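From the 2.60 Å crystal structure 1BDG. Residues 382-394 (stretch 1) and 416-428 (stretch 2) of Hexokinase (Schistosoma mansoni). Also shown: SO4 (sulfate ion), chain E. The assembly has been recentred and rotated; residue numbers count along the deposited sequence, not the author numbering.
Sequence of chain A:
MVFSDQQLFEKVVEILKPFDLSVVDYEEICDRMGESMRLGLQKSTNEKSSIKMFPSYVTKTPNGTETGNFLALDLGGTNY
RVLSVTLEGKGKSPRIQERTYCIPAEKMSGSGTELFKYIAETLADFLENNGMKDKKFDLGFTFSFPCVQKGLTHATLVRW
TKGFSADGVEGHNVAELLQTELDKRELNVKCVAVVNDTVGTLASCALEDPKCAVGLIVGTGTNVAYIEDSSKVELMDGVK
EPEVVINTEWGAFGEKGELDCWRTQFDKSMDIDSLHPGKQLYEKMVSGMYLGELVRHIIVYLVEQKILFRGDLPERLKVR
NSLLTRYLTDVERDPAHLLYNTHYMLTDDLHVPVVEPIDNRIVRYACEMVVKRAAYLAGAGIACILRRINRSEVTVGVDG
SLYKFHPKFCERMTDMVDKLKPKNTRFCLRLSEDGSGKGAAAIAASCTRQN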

ATOM      1  N   ILE A 382       5.421  -9.724  -6.907  1.00 18.32           N
ATOM      2  CA  ILE A 382       5.213  -9.445  -8.321  1.00 18.60           C
ATOM      3  C   ILE A 382       5.563 -10.687  -9.112  1.00 18.65           C
ATOM      4  O   ILE A 382       4.882 -11.005 -10.077  1.00 21.73           O
ATOM      5  CB  ILE A 382       6.056  -8.278  -8.871  1.00 19.39           C
ATOM      6  CG1 ILE A 382       5.789  -6.998  -8.100  1.00 17.71           C
ATOM      7  CG2 ILE A 382       5.700  -8.030 -10.355  1.00 18.84           C
ATOM      8  CD1 ILE A 382       6.648  -5.879  -8.585  1.00 19.71           C
ATOM      9  N   ALA A 383       6.606 -11.404  -8.707  1.00 16.69           N
ATOM     10  CA  ALA A 383       6.986 -12.617  -9.414  1.00 16.56           C
ATOM     11  C   ALA A 383       5.854 -13.610  -9.346  1.00 16.84           C
ATOM     12  O   ALA A 383       5.724 -14.467 -10.197  1.00 20.74           O
ATOM     13  CB  ALA A 383       8.208 -13.207  -8.818  1.00 18.97           C
ATOM     14  N   CYS A 384       5.040 -13.510  -8.308  1.00 18.62           N
ATOM     15  CA  CYS A 384       3.903 -14.397  -8.160  1.00 18.33           C
ATOM     16  C   CYS A 384       2.774 -13.983  -9.085  1.00 18.45           C
ATOM     17  O   CYS A 384       2.057 -14.833  -9.614  1.00 18.30           O
ATOM     18  CB  CYS A 384       3.387 -14.390  -6.735  1.00 19.60           C
ATOM     19  SG  CYS A 384       1.709 -15.014  -6.687  1.00 26.54           S
ATOM     20  N   ILE A 385       2.593 -12.674  -9.245  1.00 18.40           N
ATOM     21  CA  ILE A 385       1.557 -12.121 -10.115  1.00 17.54           C
ATOM     22  C   ILE A 385       1.894 -12.483 -11.555  1.00 17.57           C
ATOM     23  O   ILE A 385       1.052 -12.978 -12.301  1.00 18.59           O
ATOM     24  CB  ILE A 385       1.466 -10.588  -9.955  1.00 16.49           C
ATOM     25  CG1 ILE A 385       0.766 -10.232  -8.641  1.00 17.13           C
ATOM     26  CG2 ILE A 385       0.755  -9.972 -11.119  1.00 17.57           C
ATOM     27  CD1 ILE A 385      -0.623 -10.804  -8.505  1.00 15.72           C
ATOM     28  N   LEU A 386       3.145 -12.262 -11.931  1.00 18.19           N
ATOM     29  CA  LEU A 386       3.627 -12.577 -13.273  1.00 17.65           C
ATOM     30  C   LEU A 386       3.447 -14.068 -13.574  1.00 16.20           C
ATOM     31  O   LEU A 386       3.305 -14.461 -14.732  1.00 15.84           O
ATOM     32  CB  LEU A 386       5.110 -12.197 -13.416  1.00 15.01           C
ATOM     33  CG  LEU A 386       5.461 -10.727 -13.235  1.00 11.52           C
ATOM     34  CD1 LEU A 386       6.876 -10.511 -13.694  1.00 12.36           C
ATOM     35  CD2 LEU A 386       4.524  -9.858 -14.029  1.00 10.73           C
ATOM     36  N   ARG A 387       3.502 -14.890 -12.532  1.00 16.05           N
ATOM     37  CA  ARG A 387       3.321 -16.327 -12.684  1.00 16.91           C
ATOM     38  C   ARG A 387       1.851 -16.687 -12.851  1.00 16.09           C
ATOM     39  O   ARG A 387       1.521 -17.778 -13.289  1.00 15.24           O
ATOM     40  CB  ARG A 387       3.899 -17.074 -11.490  1.00 17.72           C
ATOM     41  CG  ARG A 387       5.401 -17.054 -11.457  1.00 19.27           C
ATOM     42  CD  ARG A 387       5.965 -18.247 -10.719  1.00 19.99           C
ATOM     43  NE  ARG A 387       7.360 -18.021 -10.351  1.00 20.10           N
ATOM     44  CZ  ARG A 387       7.864 -18.259  -9.142  1.00 20.89           C
ATOM     45  NH1 ARG A 387       7.098 -18.742  -8.166  1.00 17.73           N
ATOM     46  NH2 ARG A 387       9.148 -18.024  -8.915  1.00 20.30           N
ATOM     47  N   ARG A 388       0.982 -15.752 -12.489  1.00 16.31           N
ATOM     48  CA  ARG A 388      -0.453 -15.929 -12.597  1.00 17.95           C
ATOM     49  C   ARG A 388      -0.905 -15.308 -13.907  1.00 17.73           C
ATOM     50  O   ARG A 388      -1.384 -16.011 -14.791  1.00 20.13           O
ATOM     51  CB  ARG A 388      -1.145 -15.280 -11.399  1.00 17.93           C
ATOM     52  CG  ARG A 388      -2.639 -15.231 -11.480  1.00 17.71           C
ATOM     53  CD  ARG A 388      -3.247 -15.288 -10.087  1.00 17.32           C
ATOM     54  NE  ARG A 388      -3.443 -16.666  -9.619  1.00 18.79           N
ATOM     55  CZ  ARG A 388      -4.311 -17.543 -10.134  1.00 15.41           C
ATOM     56  NH1 ARG A 388      -5.094 -17.226 -11.149  1.00 16.08           N
ATOM     57  NH2 ARG A 388      -4.405 -18.746  -9.613  1.00 17.93           N
ATOM     58  N   ILE A 389      -0.736 -14.000 -14.051  1.00 17.22           N
ATOM     59  CA  ILE A 389      -1.101 -13.322 -15.293  1.00 18.01           C
ATOM     60  C   ILE A 389      -0.604 -14.152 -16.494  1.00 19.60           C
ATOM     61  O   ILE A 389      -1.354 -14.409 -17.435  1.00 20.04           O
ATOM     62  CB  ILE A 389      -0.522 -11.881 -15.320  1.00 17.45           C
ATOM     63  CG1 ILE A 389      -1.390 -10.960 -14.465  1.00 18.87           C
ATOM     64  CG2 ILE A 389      -0.410 -11.354 -16.720  1.00 18.89           C
ATOM     65  CD1 ILE A 389      -1.372  -9.529 -14.899  1.00 19.64           C
ATOM     66  N   ASN A 390       0.646 -14.606 -16.422  1.00 20.36           N
ATOM     67  CA  ASN A 390       1.254 -15.443 -17.451  1.00 22.32           C
ATOM     68  C   ASN A 390       1.544 -14.770 -18.817  1.00 24.09           C
ATOM     69  O   ASN A 390       2.204 -15.374 -19.677  1.00 25.79           O
ATOM     70  CB  ASN A 390       0.439 -16.747 -17.630  1.00 21.65           C
ATOM     71  N   ARG A 391       1.081 -13.536 -19.008  1.00 21.55           N
ATOM     72  CA  ARG A 391       1.320 -12.816 -20.248  1.00 20.50           C
ATOM     73  C   ARG A 391       2.825 -12.744 -20.444  1.00 20.76           C
ATOM     74  O   ARG A 391       3.569 -12.639 -19.473  1.00 23.51           O
ATOM     75  CB  ARG A 391       0.755 -11.397 -20.157  1.00 20.61           C
ATOM     76  CG  ARG A 391      -0.749 -11.343 -20.148  1.00 21.32           C
ATOM     77  CD  ARG A 391      -1.321  -9.918 -20.120  1.00 20.99           C
ATOM     78  NE  ARG A 391      -2.772 -10.008 -20.296  1.00 26.06           N
ATOM     79  CZ  ARG A 391      -3.615  -8.979 -20.363  1.00 27.39           C
ATOM     80  NH1 ARG A 391      -3.173  -7.731 -20.270  1.00 26.85           N
ATOM     81  NH2 ARG A 391      -4.915  -9.208 -20.527  1.00 28.48           N
ATOM     82  N   SER A 392       3.279 -12.764 -21.690  1.00 20.71           N
ATOM     83  CA  SER A 392       4.707 -12.709 -21.969  1.00 20.23           C
ATOM     84  C   SER A 392       5.291 -11.293 -21.917  1.00 21.43           C
ATOM     85  O   SER A 392       6.518 -11.131 -21.958  1.00 23.66           O
ATOM     86  CB  SER A 392       5.003 -13.352 -23.307  1.00 22.84           C
ATOM     87  N   GLU A 393       4.430 -10.278 -21.825  1.00 21.33           N
ATOM     88  CA  GLU A 393       4.872  -8.882 -21.760  1.00 19.78           C
ATOM     89  C   GLU A 393       4.006  -8.105 -20.769  1.00 17.82           C
ATOM     90  O   GLU A 393       2.931  -7.630 -21.102  1.00 16.87           O
ATOM     91  CB  GLU A 393       4.791  -8.249 -23.143  1.00 21.03           C
ATOM     92  CG  GLU A 393       5.967  -7.359 -23.485  1.00 23.47           C
ATOM     93  CD  GLU A 393       6.541  -7.674 -24.863  1.00 25.97           C
ATOM     94  OE1 GLU A 393       5.830  -7.466 -25.874  1.00 24.99           O
ATOM     95  OE2 GLU A 393       7.707  -8.140 -24.931  1.00 26.86           O
ATOM     96  N   VAL A 394       4.483  -7.986 -19.544  1.00 15.71           N
ATOM     97  CA  VAL A 394       3.747  -7.306 -18.500  1.00 14.97           C
ATOM     98  C   VAL A 394       4.343  -5.966 -18.069  1.00 16.10           C
ATOM     99  O   VAL A 394       5.511  -5.901 -17.679  1.00 17.53           O
ATOM    100  CB  VAL A 394       3.684  -8.183 -17.234  1.00 13.71           C
ATOM    101  CG1 VAL A 394       2.671  -7.613 -16.252  1.00 15.53           C
ATOM    102  CG2 VAL A 394       3.368  -9.628 -17.585  1.00 12.07           C
ATOM    103  N   MET A 416      14.612  -9.230  -7.138  1.00 24.23           N
ATOM    104  CA  MET A 416      13.915 -10.419  -6.662  1.00 23.30           C
ATOM    105  C   MET A 416      12.909 -10.931  -7.703  1.00 23.84           C
ATOM    106  O   MET A 416      12.876 -12.136  -7.991  1.00 24.71           O
ATOM    107  CB  MET A 416      13.255 -10.180  -5.314  1.00 21.70           C
ATOM    108  CG  MET A 416      12.686 -11.446  -4.685  1.00 19.52           C
ATOM    109  SD  MET A 416      13.811 -12.868  -4.687  1.00 22.63           S
ATOM    110  CE  MET A 416      15.350 -12.222  -4.050  1.00 15.28           C
ATOM    111  N   VAL A 417      12.126 -10.027  -8.303  1.00 21.89           N
ATOM    112  CA  VAL A 417      11.156 -10.424  -9.335  1.00 18.59           C
ATOM    113  C   VAL A 417      11.923 -11.082 -10.474  1.00 19.72           C
ATOM    114  O   VAL A 417      11.380 -11.916 -11.194  1.00 22.47           O
ATOM    115  CB  VAL A 417      10.431  -9.232  -9.981  1.00 15.65           C
ATOM    116  CG1 VAL A 417       9.394  -9.748 -10.953  1.00 12.19           C
ATOM    117  CG2 VAL A 417       9.813  -8.323  -8.937  1.00 12.93           C
ATOM    118  N   ASP A 418      13.191 -10.718 -10.614  1.00 17.69           N
ATOM    119  CA  ASP A 418      14.014 -11.250 -11.668  1.00 18.60           C
ATOM    120  C   ASP A 418      14.449 -12.691 -11.463  1.00 20.01           C
ATOM    121  O   ASP A 418      14.576 -13.436 -12.423  1.00 21.96           O
ATOM    122  CB  ASP A 418      15.215 -10.356 -11.864  1.00 17.56           C
ATOM    123  CG  ASP A 418      15.317  -9.844 -13.260  1.00 17.15           C
ATOM    124  OD1 ASP A 418      15.190 -10.653 -14.188  1.00 18.57           O
ATOM    125  OD2 ASP A 418      15.533  -8.634 -13.437  1.00 18.93           O
ATOM    126  N   LYS A 419      14.703 -13.089 -10.225  1.00 21.06           N
ATOM    127  CA  LYS A 419      15.114 -14.475  -9.958  1.00 20.91           C
ATOM    128  C   LYS A 419      13.921 -15.423  -9.911  1.00 20.54           C
ATOM    129  O   LYS A 419      14.096 -16.641  -9.965  1.00 20.26           O
ATOM    130  CB  LYS A 419      15.862 -14.582  -8.622  1.00 21.71           C
ATOM    131  CG  LYS A 419      17.259 -14.015  -8.636  1.00 21.72           C
ATOM    132  CD  LYS A 419      17.770 -13.812  -7.231  1.00 22.01           C
ATOM    133  CE  LYS A 419      19.107 -13.108  -7.242  1.00 21.38           C
ATOM    134  NZ  LYS A 419      19.041 -11.844  -8.028  1.00 26.03           N
ATOM    135  N   LEU A 420      12.717 -14.863  -9.759  1.00 21.46           N
ATOM    136  CA  LEU A 420      11.488 -15.654  -9.650  1.00 20.40           C
ATOM    137  C   LEU A 420      10.454 -15.493 -10.759  1.00 20.26           C
ATOM    138  O   LEU A 420       9.451 -16.215 -10.764  1.00 21.67           O
ATOM    139  CB  LEU A 420      10.804 -15.350  -8.323  1.00 17.56           C
ATOM    140  CG  LEU A 420      11.711 -15.331  -7.107  1.00 18.94           C
ATOM    141  CD1 LEU A 420      10.903 -15.098  -5.849  1.00 17.94           C
ATOM    142  CD2 LEU A 420      12.464 -16.653  -7.036  1.00 18.78           C
ATOM    143  N   LYS A 421      10.647 -14.544 -11.669  1.00 18.88           N
ATOM    144  CA  LYS A 421       9.658 -14.359 -12.730  1.00 20.95           C
ATOM    145  C   LYS A 421       9.771 -15.447 -13.767  1.00 20.39           C
ATOM    146  O   LYS A 421      10.784 -16.141 -13.820  1.00 20.84           O
ATOM    147  CB  LYS A 421       9.812 -12.994 -13.419  1.00 19.89           C
ATOM    148  CG  LYS A 421      11.019 -12.859 -14.301  1.00 19.55           C
ATOM    149  CD  LYS A 421      11.093 -11.473 -14.902  1.00 21.17           C
ATOM    150  CE  LYS A 421      12.271 -11.379 -15.876  1.00 21.63           C
ATOM    151  NZ  LYS A 421      12.179 -12.415 -16.953  1.00 20.42           N
ATOM    152  N   PRO A 422       8.693 -15.667 -14.558  1.00 20.78           N
ATOM    153  CA  PRO A 422       8.725 -16.695 -15.609  1.00 22.03           C
ATOM    154  C   PRO A 422       9.869 -16.295 -16.559  1.00 23.25           C
ATOM    155  O   PRO A 422       9.896 -15.157 -17.059  1.00 25.04           O
ATOM    156  CB  PRO A 422       7.361 -16.520 -16.288  1.00 19.41           C
ATOM    157  CG  PRO A 422       6.492 -16.115 -15.181  1.00 19.23           C
ATOM    158  CD  PRO A 422       7.341 -15.087 -14.454  1.00 20.75           C
ATOM    159  N   LYS A 423      10.806 -17.210 -16.795  1.00 22.62           N
ATOM    160  CA  LYS A 423      11.951 -16.934 -17.650  1.00 25.79           C
ATOM    161  C   LYS A 423      11.627 -16.288 -19.011  1.00 27.88           C
ATOM    162  O   LYS A 423      12.481 -15.608 -19.607  1.00 30.03           O
ATOM    163  CB  LYS A 423      12.758 -18.193 -17.852  1.00 24.55           C
ATOM    164  N   ASN A 424      10.406 -16.474 -19.499  1.00 27.89           N
ATOM    165  CA  ASN A 424      10.039 -15.919 -20.787  1.00 27.43           C
ATOM    166  C   ASN A 424       9.145 -14.703 -20.654  1.00 27.62           C
ATOM    167  O   ASN A 424       8.533 -14.291 -21.639  1.00 28.75           O
ATOM    168  CB  ASN A 424       9.332 -16.974 -21.635  1.00 29.29           C
ATOM    169  CG  ASN A 424      10.193 -18.200 -21.896  1.00 32.02           C
ATOM    170  OD1 ASN A 424       9.683 -19.244 -22.328  1.00 31.55           O
ATOM    171  ND2 ASN A 424      11.500 -18.093 -21.632  1.00 32.32           N
ATOM    172  N   THR A 425       8.981 -14.181 -19.444  1.00 25.94           N
ATOM    173  CA  THR A 425       8.155 -12.991 -19.272  1.00 24.67           C
ATOM    174  C   THR A 425       9.095 -11.803 -19.334  1.00 24.48           C
ATOM    175  O   THR A 425      10.228 -11.865 -18.850  1.00 27.72           O
ATOM    176  CB  THR A 425       7.461 -12.918 -17.881  1.00 24.55           C
ATOM    177  OG1 THR A 425       6.591 -14.045 -17.698  1.00 24.05           O
ATOM    178  CG2 THR A 425       6.645 -11.628 -17.751  1.00 21.37           C
ATOM    179  N   ARG A 426       8.665 -10.736 -19.968  1.00 22.35           N
ATOM    180  CA  ARG A 426       9.478  -9.547 -20.001  1.00 22.61           C
ATOM    181  C   ARG A 426       8.560  -8.592 -19.267  1.00 22.32           C
ATOM    182  O   ARG A 426       7.361  -8.557 -19.549  1.00 22.72           O
ATOM    183  CB  ARG A 426       9.711  -9.101 -21.432  1.00 24.08           C
ATOM    184  N   PHE A 427       9.081  -7.883 -18.278  1.00 22.19           N
ATOM    185  CA  PHE A 427       8.248  -6.955 -17.512  1.00 21.25           C
ATOM    186  C   PHE A 427       9.026  -5.691 -17.220  1.00 20.75           C
ATOM    187  O   PHE A 427      10.260  -5.703 -17.297  1.00 19.14           O
ATOM    188  CB  PHE A 427       7.850  -7.587 -16.164  1.00 17.25           C
ATOM    189  CG  PHE A 427       8.837  -7.323 -15.049  1.00 14.63           C
ATOM    190  CD1 PHE A 427      10.028  -8.038 -14.964  1.00 16.45           C
ATOM    191  CD2 PHE A 427       8.577  -6.354 -14.088  1.00 14.62           C
ATOM    192  CE1 PHE A 427      10.945  -7.794 -13.938  1.00 14.66           C
ATOM    193  CE2 PHE A 427       9.488  -6.102 -13.060  1.00 15.64           C
ATOM    194  CZ  PHE A 427      10.675  -6.824 -12.985  1.00 14.24           C
ATOM    195  N   CYS A 428       8.319  -4.628 -16.842  1.00 20.01           N
ATOM    196  CA  CYS A 428       8.994  -3.395 -16.467  1.00 22.77           C
ATOM    197  C   CYS A 428       8.137  -2.504 -15.574  1.00 21.78           C
ATOM    198  O   CYS A 428       6.961  -2.269 -15.859  1.00 24.42           O
ATOM    199  CB  CYS A 428       9.478  -2.627 -17.698  1.00 23.13           C
ATOM    200  SG  CYS A 428       8.180  -1.742 -18.495  1.00 26.15           S
TER
HETATM  201  S   SO4 E 504      -5.320 -20.939 -11.185  1.00 38.87           S
HETATM  202  O1  SO4 E 504      -4.146 -21.254 -10.413  1.00 40.23           O
HETATM  203  O2  SO4 E 504      -5.098 -19.721 -11.908  1.00 37.97           O
HETATM  204  O3  SO4 E 504      -5.575 -22.014 -12.112  1.00 37.13           O
HETATM  205  O4  SO4 E 504      -6.452 -20.767 -10.312  1.00 36.46           O

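Each stretch runs from the end of a helix through a loop into the start of a strand, so the two pack helix against helix and strand beside strand, burying 682 Å² in all. The helix axes approach to 8.7 Å at 40°; the strands pair in parallel, Glu 393 with Arg 426 and Val 394 with Phe 427. Backbone hydrogen bonds alternate across them: Arg 426 N to Ser 392 O (3.0 Å), Val 394 N to Arg 426 O (2.9 Å) and Cys 428 N to Val 394 O (3.2 Å).

Leu 386 gives up the most surface. Its CD1 lies 3.8 Å from Val 417 CG1 and 3.9 Å from Phe 427 CB, so one methyl touches both the helix and the strand of the partner stretch, while its CB rests 3.8 Å from Pro 422 CD. Val 417 also meets the turn before Leu 386, its CG2 3.8 Å from Ile 382 CB. Nearby, the small side chain of Ala 383 permits close approach, with CB 3.4 Å from Leu 420 CB.

Arg 387 is exposed, yet the end of its side chain reaches the other stretch. The guanidinium edge meets Leu 420 O, which accepts two weak hydrogen bonds, from Arg 387 NE (2.8 Å) and NH2 (2.6 Å), near the end of its helix.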